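PDB 4HLN: starch synthase I from Hordeum vulgare, which belongs to the glycosyltransferases of the GT-B fold, in which two Rossmann-like domains face each other across a cleft. Local coordinates for residues A[212-220]-A[232-242]; A[274-282]-A[318-326]. One frame throughout, in Å; residues are numbered along the deposited sequence.

Contact 1: residues A[212-220]-A[232-242]; sequences FVDHPSYHR and FGDNQFRYTLL
Ser217 and Arg238 meet at the middle of the contact: the Arg238 chain runs beside the serine, turns at chi3 (99°), and lays NE in front of Ser217 O at 3.1 Å. The bond is nearly straight (164°) and lies in the guanidinium plane, but approaches from above the carbonyl plane. Tyr218 runs antiparallel alongside this arginine side chain, and its OH gives a 2.8 Å hydrogen bond to Arg238 O, a carbonyl already holding Leu242 N within the helix. Closer to the surface, Asp234 takes Arg220 NH2 between both carboxylate oxygens, OD1 at 2.6 Å and OD2 at 3.1 Å, each on its syn side and with the two flat groups almost coplanar. Arg220 CZ also sits over the Phe232 ring, 4.6 Å from its centroid, a cation-pi contact. Arg220 NH2 lies 3.3 Å from Arg238 NE, two donors without a bond, and Asp234 probably offsets the like charges; Arg220 is poorly ordered, so this outer grip is probably mobile. His215 holds CG opposite its backbone N (chi1 -174°), which turns the imidazole toward Leu241 CD1, over one face, and the edge of Phe237, nearly perpendicular. Deeper in, Val213 CG2 touches Leu242 CD1. After strand 208-214 the chain makes a 3-10 turn (216-218) that docks on helix 235-252, which leads to parallel strand 264-269: a beta-alpha-beta crossover of the Rossmann-like N-terminal domain.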
loop_
_atom_site.group_PDB
_atom_site.type_symbol
_atom_site.label_atom_id
_atom_site.label_comp_id
_atom_site.label_asym_id
_atom_site.label_seq_id
_atom_site.Cartn_x
_atom_site.Cartn_y
_atom_site.Cartn_z
ATOM N N PHE A 212 -14.811 5.950 16.370
ATOM C CA PHE A 212 -14.889 7.188 15.618
ATOM C C PHE A 212 -14.737 8.368 16.518
ATOM O O PHE A 212 -15.413 8.472 17.540
ATOM C CB PHE A 212 -16.223 7.271 14.917
ATOM C CG PHE A 212 -16.403 6.210 13.927
ATOM C CD1 PHE A 212 -15.832 6.331 12.664
ATOM C CD2 PHE A 212 -17.102 5.058 14.253
ATOM C CE1 PHE A 212 -15.986 5.322 11.722
ATOM C CE2 PHE A 212 -17.262 4.042 13.318
ATOM C CZ PHE A 212 -16.699 4.168 12.053
ATOM N N VAL A 213 -13.840 9.258 16.127
ATOM C CA VAL A 213 -13.555 10.445 16.908
ATOM C C VAL A 213 -14.385 11.591 16.352
ATOM O O VAL A 213 -14.286 11.914 15.170
ATOM C CB VAL A 213 -12.066 10.757 16.876
ATOM C CG1 VAL A 213 -11.756 12.025 17.665
ATOM C CG2 VAL A 213 -11.313 9.577 17.456
ATOM N N ASP A 214 -15.226 12.183 17.199
ATOM C CA ASP A 214 -16.135 13.226 16.743
ATOM C C ASP A 214 -15.764 14.649 17.171
ATOM O O ASP A 214 -15.586 14.949 18.365
ATOM C CB ASP A 214 -17.578 12.924 17.139
ATOM C CG ASP A 214 -18.585 13.733 16.321
ATOM O OD1 ASP A 214 -18.577 13.599 15.073
ATOM O OD2 ASP A 214 -19.368 14.511 16.919
ATOM N N HIS A 215 -15.668 15.515 16.166
ATOM C CA HIS A 215 -15.458 16.943 16.355
ATOM C C HIS A 215 -16.115 17.660 15.168
ATOM O O HIS A 215 -16.179 17.124 14.057
ATOM C CB HIS A 215 -13.956 17.256 16.433
ATOM C CG HIS A 215 -13.656 18.679 16.777
ATOM N ND1 HIS A 215 -13.689 19.694 15.841
ATOM C CD2 HIS A 215 -13.335 19.263 17.957
ATOM C CE1 HIS A 215 -13.401 20.840 16.432
ATOM N NE2 HIS A 215 -13.176 20.607 17.715
ATOM N N PRO A 216 -16.629 18.873 15.398
ATOM C CA PRO A 216 -17.276 19.646 14.321
ATOM C C PRO A 216 -16.440 19.761 13.024
ATOM O O PRO A 216 -16.993 19.665 11.922
ATOM C CB PRO A 216 -17.476 21.022 14.957
ATOM C CG PRO A 216 -17.537 20.738 16.460
ATOM C CD PRO A 216 -16.660 19.556 16.707
ATOM N N SER A 217 -15.129 19.941 13.159
ATOM C CA SER A 217 -14.252 20.131 12.004
ATOM C C SER A 217 -14.121 18.908 11.091
ATOM O O SER A 217 -13.574 19.004 9.983
ATOM C CB SER A 217 -12.859 20.593 12.442
ATOM O OG SER A 217 -12.101 19.506 12.942
ATOM N N TYR A 218 -14.598 17.755 11.541
ATOM C CA TYR A 218 -14.607 16.594 10.656
ATOM C C TYR A 218 -15.864 16.548 9.789
ATOM O O TYR A 218 -15.920 15.761 8.854
ATOM C CB TYR A 218 -14.524 15.292 11.438
ATOM C CG TYR A 218 -13.272 15.097 12.224
ATOM C CD1 TYR A 218 -12.042 15.468 11.709
ATOM C CD2 TYR A 218 -13.317 14.530 13.498
ATOM C CE1 TYR A 218 -10.885 15.282 12.441
ATOM C CE2 TYR A 218 -12.167 14.341 14.245
ATOM C CZ TYR A 218 -10.956 14.712 13.710
ATOM O OH TYR A 218 -9.814 14.532 14.446
ATOM N N HIS A 219 -16.878 17.352 10.121
ATOM C CA HIS A 219 -18.150 17.333 9.392
ATOM C C HIS A 219 -18.071 18.248 8.176
ATOM O O HIS A 219 -18.456 19.414 8.234
ATOM C CB HIS A 219 -19.307 17.786 10.282
ATOM C CG HIS A 219 -19.413 17.038 11.569
ATOM N ND1 HIS A 219 -20.263 17.429 12.582
ATOM C CD2 HIS A 219 -18.781 15.930 12.016
ATOM C CE1 HIS A 219 -20.143 16.597 13.600
ATOM N NE2 HIS A 219 -19.253 15.674 13.279
ATOM N N ARG A 220 -17.553 17.721 7.079
ATOM C CA ARG A 220 -17.295 18.536 5.904
ATOM C C ARG A 220 -17.311 17.637 4.683
ATOM O O ARG A 220 -16.726 16.544 4.694
ATOM C CB ARG A 220 -15.954 19.302 6.017
ATOM C CG ARG A 220 -15.797 20.101 7.318
ATOM C CD ARG A 220 -15.132 21.449 7.138
ATOM N NE ARG A 220 -13.673 21.375 7.189
ATOM C CZ ARG A 220 -12.913 21.853 8.179
ATOM N NH1 ARG A 220 -13.445 22.457 9.246
ATOM N NH2 ARG A 220 -11.594 21.731 8.099
ATOM N N PHE A 232 -7.296 21.795 3.845
ATOM C CA PHE A 232 -7.904 22.852 4.635
ATOM C C PHE A 232 -6.845 23.445 5.531
ATOM O O PHE A 232 -5.999 22.727 6.050
ATOM C CB PHE A 232 -9.010 22.282 5.524
ATOM C CG PHE A 232 -10.088 21.572 4.771
ATOM C CD1 PHE A 232 -9.976 20.219 4.486
ATOM C CD2 PHE A 232 -11.220 22.257 4.349
ATOM C CE1 PHE A 232 -10.974 19.558 3.785
ATOM C CE2 PHE A 232 -12.216 21.605 3.655
ATOM C CZ PHE A 232 -12.096 20.249 3.372
ATOM N N GLY A 233 -6.900 24.750 5.740
ATOM C CA GLY A 233 -5.951 25.389 6.631
ATOM C C GLY A 233 -5.840 24.746 8.005
ATOM O O GLY A 233 -4.789 24.793 8.638
ATOM N N ASP A 234 -6.915 24.133 8.478
ATOM C CA ASP A 234 -6.920 23.633 9.845
ATOM C C ASP A 234 -6.581 22.143 9.977
ATOM O O ASP A 234 -6.627 21.595 11.069
ATOM C CB ASP A 234 -8.245 23.957 10.534
ATOM C CG ASP A 234 -9.406 23.225 9.925
ATOM O OD1 ASP A 234 -9.247 22.722 8.788
ATOM O OD2 ASP A 234 -10.476 23.162 10.577
ATOM N N ASN A 235 -6.223 21.501 8.874
ATOM C CA ASN A 235 -5.787 20.114 8.917
ATOM C C ASN A 235 -4.891 19.777 10.105
ATOM O O ASN A 235 -5.195 18.874 10.897
ATOM C CB ASN A 235 -5.064 19.739 7.624
ATOM C CG ASN A 235 -6.013 19.250 6.563
ATOM O OD1 ASN A 235 -7.178 19.000 6.845
ATOM N ND2 ASN A 235 -5.524 19.109 5.338
ATOM N N GLN A 236 -3.780 20.493 10.226
ATOM C CA GLN A 236 -2.845 20.202 11.294
ATOM C C GLN A 236 -3.589 20.093 12.623
ATOM O O GLN A 236 -3.348 19.190 13.401
ATOM C CB GLN A 236 -1.763 21.264 11.372
ATOM C CG GLN A 236 -0.737 20.998 12.464
ATOM C CD GLN A 236 0.141 22.203 12.742
ATOM O OE1 GLN A 236 -0.359 23.290 13.058
ATOM N NE2 GLN A 236 1.462 22.021 12.619
ATOM N N PHE A 237 -4.518 21.006 12.853
ATOM C CA PHE A 237 -5.339 20.981 14.045
ATOM C C PHE A 237 -6.253 19.745 14.113
ATOM O O PHE A 237 -6.356 19.083 15.166
ATOM C CB PHE A 237 -6.153 22.277 14.126
ATOM C CG PHE A 237 -7.292 22.226 15.097
ATOM C CD1 PHE A 237 -7.058 22.124 16.464
ATOM C CD2 PHE A 237 -8.604 22.281 14.647
ATOM C CE1 PHE A 237 -8.121 22.074 17.368
ATOM C CE2 PHE A 237 -9.675 22.235 15.548
ATOM C CZ PHE A 237 -9.439 22.133 16.906
ATOM N N ARG A 238 -6.919 19.441 13.002
ATOM C CA ARG A 238 -7.872 18.332 12.962
ATOM C C ARG A 238 -7.173 17.031 13.323
ATOM O O ARG A 238 -7.672 16.247 14.127
ATOM C CB ARG A 238 -8.506 18.168 11.572
ATOM C CG ARG A 238 -9.425 19.289 11.120
ATOM C CD ARG A 238 -9.482 19.333 9.603
ATOM N NE ARG A 238 -10.656 18.677 9.046
ATOM C CZ ARG A 238 -10.643 17.925 7.950
ATOM N NH1 ARG A 238 -9.506 17.724 7.313
ATOM N NH2 ARG A 238 -11.763 17.365 7.497
ATOM N N TYR A 239 -6.009 16.809 12.729
ATOM C CA TYR A 239 -5.340 15.531 12.880
ATOM C C TYR A 239 -4.518 15.423 14.162
ATOM O O TYR A 239 -4.232 14.333 14.642
ATOM C CB TYR A 239 -4.588 15.180 11.599
ATOM C CG TYR A 239 -5.590 14.944 10.512
ATOM C CD1 TYR A 239 -5.772 15.856 9.486
ATOM C CD2 TYR A 239 -6.431 13.831 10.565
ATOM C CE1 TYR A 239 -6.746 15.640 8.502
ATOM C CE2 TYR A 239 -7.385 13.599 9.600
ATOM C CZ TYR A 239 -7.542 14.503 8.564
ATOM O OH TYR A 239 -8.509 14.252 7.610
ATOM N N THR A 240 -4.197 16.575 14.731
ATOM C CA THR A 240 -3.717 16.654 16.102
ATOM C C THR A 240 -4.773 16.085 17.068
ATOM O O THR A 240 -4.445 15.306 17.968
ATOM C CB THR A 240 -3.358 18.122 16.462
ATOM O OG1 THR A 240 -2.225 18.520 15.687
ATOM C CG2 THR A 240 -3.000 18.288 17.931
ATOM N N LEU A 241 -6.037 16.459 16.866
ATOM C CA LEU A 241 -7.113 15.961 17.715
ATOM C C LEU A 241 -7.182 14.451 17.596
ATOM O O LEU A 241 -7.287 13.735 18.605
ATOM C CB LEU A 241 -8.459 16.558 17.321
ATOM C CG LEU A 241 -8.630 18.059 17.520
ATOM C CD1 LEU A 241 -10.050 18.502 17.170
ATOM C CD2 LEU A 241 -8.259 18.473 18.928
ATOM N N LEU A 242 -7.110 13.984 16.349
ATOM C CA LEU A 242 -7.179 12.569 16.047
ATOM C C LEU A 242 -6.156 11.826 16.882
ATOM O O LEU A 242 -6.453 10.786 17.461
ATOM C CB LEU A 242 -6.889 12.319 14.567
ATOM C CG LEU A 242 -6.818 10.825 14.267
ATOM C CD1 LEU A 242 -8.109 10.121 14.731
ATOM C CD2 LEU A 242 -6.550 10.549 12.813
#

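Contact 2: residues A[274-282]-A[318-326]; sequences SLVPVLLAA and LPPEWYGAL
The two segments lie side by side and run in roughly opposite senses, with Ala282 CA 7.2 Å from Leu318 CA, and Val278 CA 8.0 Å from Ala325 CA one turn earlier in the helix. Helix 276-284 follows strand 264-269 in the Rossmann-like N-terminal domain; Val276 and Leu280 pack on that strand, while Val278 and Ala282 point toward the loop and short helical turns of 318-326. The side-chain packing is almost wholly apolar, with no hydrogen bond between the segments. Leu318 inserts its forked end between several helix side chains. With CG placed anti to its carbonyl carbon (chi1 -63°), it sends CD2 to Leu279 CD2 at 3.5 Å, the two side chains crossing at about a right angle, and CD1 to Val278 CG1 at 4.1 Å. CD2 also reaches the methyl of Ala282, so one leucine joins two successive turns of the helix. Leu326 fills the neighbouring position: CD1 rests against both methyls of Val278, and CD2 touches Leu275 CD1 at 4.0 Å, again crosswise. Leu275 and Leu279 also pack on helix 235-252, against Cys243 and Cys247 respectively. From Leu326 the chain goes on into strand 327-329 of a three-stranded antiparallel sheet. Trp322 closes the other end. Its six-membered ring extends to Ala281, where CH2 meets CB at 3.8 Å and the carbonyl oxygen O lies beside CZ2 of the tryptophan at 3.5 Å, while Ala282 CB stands over the five-membered ring, 3.4 Å from the centroid and 12° off the normal, in a CH-pi contact.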
loop_
_atom_site.group_PDB
_atom_site.type_symbol
_atom_site.label_atom_id
_atom_site.label_comp_id
_atom_site.label_asym_id
_atom_site.label_seq_id
_atom_site.Cartn_x
_atom_site.Cartn_y
_atom_site.Cartn_z
ATOM N N SER A 274 0.544 10.584 12.663
ATOM C CA SER A 274 1.989 10.480 12.895
ATOM C C SER A 274 2.428 11.075 14.206
ATOM O O SER A 274 3.573 10.912 14.616
ATOM C CB SER A 274 2.778 11.116 11.753
ATOM O OG SER A 274 3.006 10.181 10.719
ATOM N N LEU A 275 1.527 11.781 14.864
ATOM C CA LEU A 275 1.884 12.425 16.113
ATOM C C LEU A 275 1.733 11.427 17.263
ATOM O O LEU A 275 2.258 11.641 18.351
ATOM C CB LEU A 275 1.005 13.651 16.339
ATOM C CG LEU A 275 1.553 14.683 17.319
ATOM C CD1 LEU A 275 2.693 15.466 16.675
ATOM C CD2 LEU A 275 0.464 15.627 17.746
ATOM N N VAL A 276 1.022 10.330 17.007
ATOM C CA VAL A 276 0.740 9.349 18.044
ATOM C C VAL A 276 2.013 8.822 18.740
ATOM O O VAL A 276 2.111 8.856 19.961
ATOM C CB VAL A 276 -0.092 8.184 17.465
ATOM C CG1 VAL A 276 -0.034 6.969 18.373
ATOM C CG2 VAL A 276 -1.518 8.640 17.224
ATOM N N PRO A 277 2.989 8.329 17.957
ATOM C CA PRO A 277 4.230 7.819 18.546
ATOM C C PRO A 277 5.000 8.898 19.271
ATOM O O PRO A 277 5.793 8.598 20.177
ATOM C CB PRO A 277 5.035 7.337 17.342
ATOM C CG PRO A 277 4.363 7.903 16.152
ATOM C CD PRO A 277 2.951 8.156 16.496
ATOM N N VAL A 278 4.776 10.149 18.892
ATOM C CA VAL A 278 5.430 11.244 19.607
ATOM C C VAL A 278 4.762 11.416 20.968
ATOM O O VAL A 278 5.426 11.524 21.985
ATOM C CB VAL A 278 5.401 12.577 18.810
ATOM C CG1 VAL A 278 6.274 13.629 19.487
ATOM C CG2 VAL A 278 5.862 12.353 17.383
ATOM N N LEU A 279 3.435 11.425 20.973
ATOM C CA LEU A 279 2.668 11.508 22.203
ATOM C C LEU A 279 3.077 10.414 23.178
ATOM O O LEU A 279 3.368 10.689 24.353
ATOM C CB LEU A 279 1.168 11.432 21.905
ATOM C CG LEU A 279 0.671 12.697 21.202
ATOM C CD1 LEU A 279 -0.818 12.627 20.852
ATOM C CD2 LEU A 279 1.010 13.947 22.047
ATOM N N LEU A 280 3.101 9.173 22.700
ATOM C CA LEU A 280 3.486 8.068 23.570
ATOM C C LEU A 280 4.798 8.399 24.270
ATOM O O LEU A 280 4.919 8.283 25.490
ATOM C CB LEU A 280 3.642 6.787 22.768
ATOM C CG LEU A 280 2.352 6.289 22.134
ATOM C CD1 LEU A 280 2.619 5.053 21.311
ATOM C CD2 LEU A 280 1.313 6.023 23.200
ATOM N N ALA A 281 5.768 8.844 23.482
ATOM C CA ALA A 281 7.105 9.116 23.980
ATOM C C ALA A 281 7.212 10.377 24.854
ATOM O O ALA A 281 8.027 10.442 25.778
ATOM C CB ALA A 281 8.069 9.186 22.818
ATOM N N ALA A 282 6.377 11.369 24.584
ATOM C CA ALA A 282 6.505 12.660 25.243
ATOM C C ALA A 282 5.566 12.795 26.441
ATOM O O ALA A 282 5.941 13.309 27.494
ATOM C CB ALA A 282 6.257 13.792 24.225
ATOM N N LEU A 318 2.709 19.877 22.988
ATOM C CA LEU A 318 3.838 19.088 23.474
ATOM C C LEU A 318 4.820 19.965 24.229
ATOM O O LEU A 318 4.813 21.183 24.082
ATOM C CB LEU A 318 4.588 18.476 22.303
ATOM C CG LEU A 318 3.847 17.480 21.429
ATOM C CD1 LEU A 318 4.614 17.321 20.135
ATOM C CD2 LEU A 318 3.696 16.150 22.146
ATOM N N PRO A 319 5.697 19.353 25.027
ATOM C CA PRO A 319 6.709 20.170 25.716
ATOM C C PRO A 319 7.782 20.709 24.762
ATOM O O PRO A 319 7.977 20.190 23.678
ATOM C CB PRO A 319 7.317 19.197 26.736
ATOM C CG PRO A 319 6.274 18.102 26.893
ATOM C CD PRO A 319 5.659 17.969 25.529
ATOM N N PRO A 320 8.485 21.761 25.173
ATOM C CA PRO A 320 9.487 22.416 24.327
ATOM C C PRO A 320 10.665 21.545 23.877
ATOM O O PRO A 320 11.174 21.785 22.786
ATOM C CB PRO A 320 9.981 23.553 25.222
ATOM C CG PRO A 320 8.794 23.852 26.107
ATOM C CD PRO A 320 8.272 22.495 26.432
ATOM N N GLU A 321 11.091 20.582 24.690
ATOM C CA GLU A 321 12.275 19.765 24.395
ATOM C C GLU A 321 12.024 18.882 23.205
ATOM O O GLU A 321 12.964 18.405 22.554
ATOM C CB GLU A 321 12.641 18.860 25.581
ATOM C CG GLU A 321 12.482 19.518 26.936
ATOM C CD GLU A 321 11.056 19.442 27.443
ATOM O OE1 GLU A 321 10.532 18.310 27.555
ATOM O OE2 GLU A 321 10.460 20.508 27.723
ATOM N N TRP A 322 10.743 18.663 22.932
ATOM C CA TRP A 322 10.332 17.764 21.861
ATOM C C TRP A 322 10.349 18.384 20.480
ATOM O O TRP A 322 10.225 17.674 19.488
ATOM C CB TRP A 322 8.978 17.120 22.166
ATOM C CG TRP A 322 9.170 16.064 23.160
ATOM C CD1 TRP A 322 8.982 16.164 24.503
ATOM C CD2 TRP A 322 9.675 14.746 22.917
ATOM N NE1 TRP A 322 9.303 14.975 25.110
ATOM C CE2 TRP A 322 9.734 14.087 24.162
ATOM C CE3 TRP A 322 10.058 14.049 21.764
ATOM C CZ2 TRP A 322 10.173 12.766 24.293
ATOM C CZ3 TRP A 322 10.489 12.731 21.893
ATOM C CH2 TRP A 322 10.538 12.103 23.150
ATOM N N TYR A 323 10.526 19.698 20.428
ATOM C CA TYR A 323 10.638 20.394 19.159
ATOM C C TYR A 323 11.582 19.667 18.200
ATOM O O TYR A 323 11.240 19.464 17.044
ATOM C CB TYR A 323 11.066 21.849 19.367
ATOM C CG TYR A 323 11.262 22.593 18.075
ATOM C CD1 TYR A 323 10.226 22.709 17.161
ATOM C CD2 TYR A 323 12.487 23.178 17.759
ATOM C CE1 TYR A 323 10.400 23.387 15.951
ATOM C CE2 TYR A 323 12.671 23.863 16.562
ATOM C CZ TYR A 323 11.619 23.962 15.662
ATOM O OH TYR A 323 11.785 24.624 14.469
ATOM N N GLY A 324 12.744 19.233 18.673
ATOM C CA GLY A 324 13.690 18.555 17.790
ATOM C C GLY A 324 13.146 17.362 16.998
ATOM O O GLY A 324 13.644 17.022 15.922
ATOM N N ALA A 325 12.134 16.698 17.536
ATOM C CA ALA A 325 11.605 15.510 16.890
ATOM C C ALA A 325 10.776 15.902 15.679
ATOM O O ALA A 325 10.721 15.176 14.686
ATOM C CB ALA A 325 10.754 14.732 17.857
ATOM N N LEU A 326 10.122 17.054 15.780
ATOM C CA LEU A 326 9.281 17.548 14.711
ATOM C C LEU A 326 9.983 18.580 13.840
ATOM O O LEU A 326 9.476 18.937 12.794
ATOM C CB LEU A 326 8.014 18.163 15.282
ATOM C CG LEU A 326 6.876 17.180 15.505
ATOM C CD1 LEU A 326 7.334 16.121 16.460
ATOM C CD2 LEU A 326 5.747 17.935 16.103
#

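Both contacts belong to the N-terminal Rossmann-like domain and lie on the same side of the chain's centre, their own centres about 19 Å apart. They share no segment, yet helix 235-252 connects them: its first turns, with the beta turn before them, form one side of contact 1, and further along it borders contact 2. Contact 1 is partly buried and largely polar, with hydrogen bonds, a salt bridge and ring contacts graded from a partly exposed charged end to an apolar end at the strand. Contact 2 is buried and held by aliphatic and CH-pi packing between helix 276-284 and the short helical turns of 318-326.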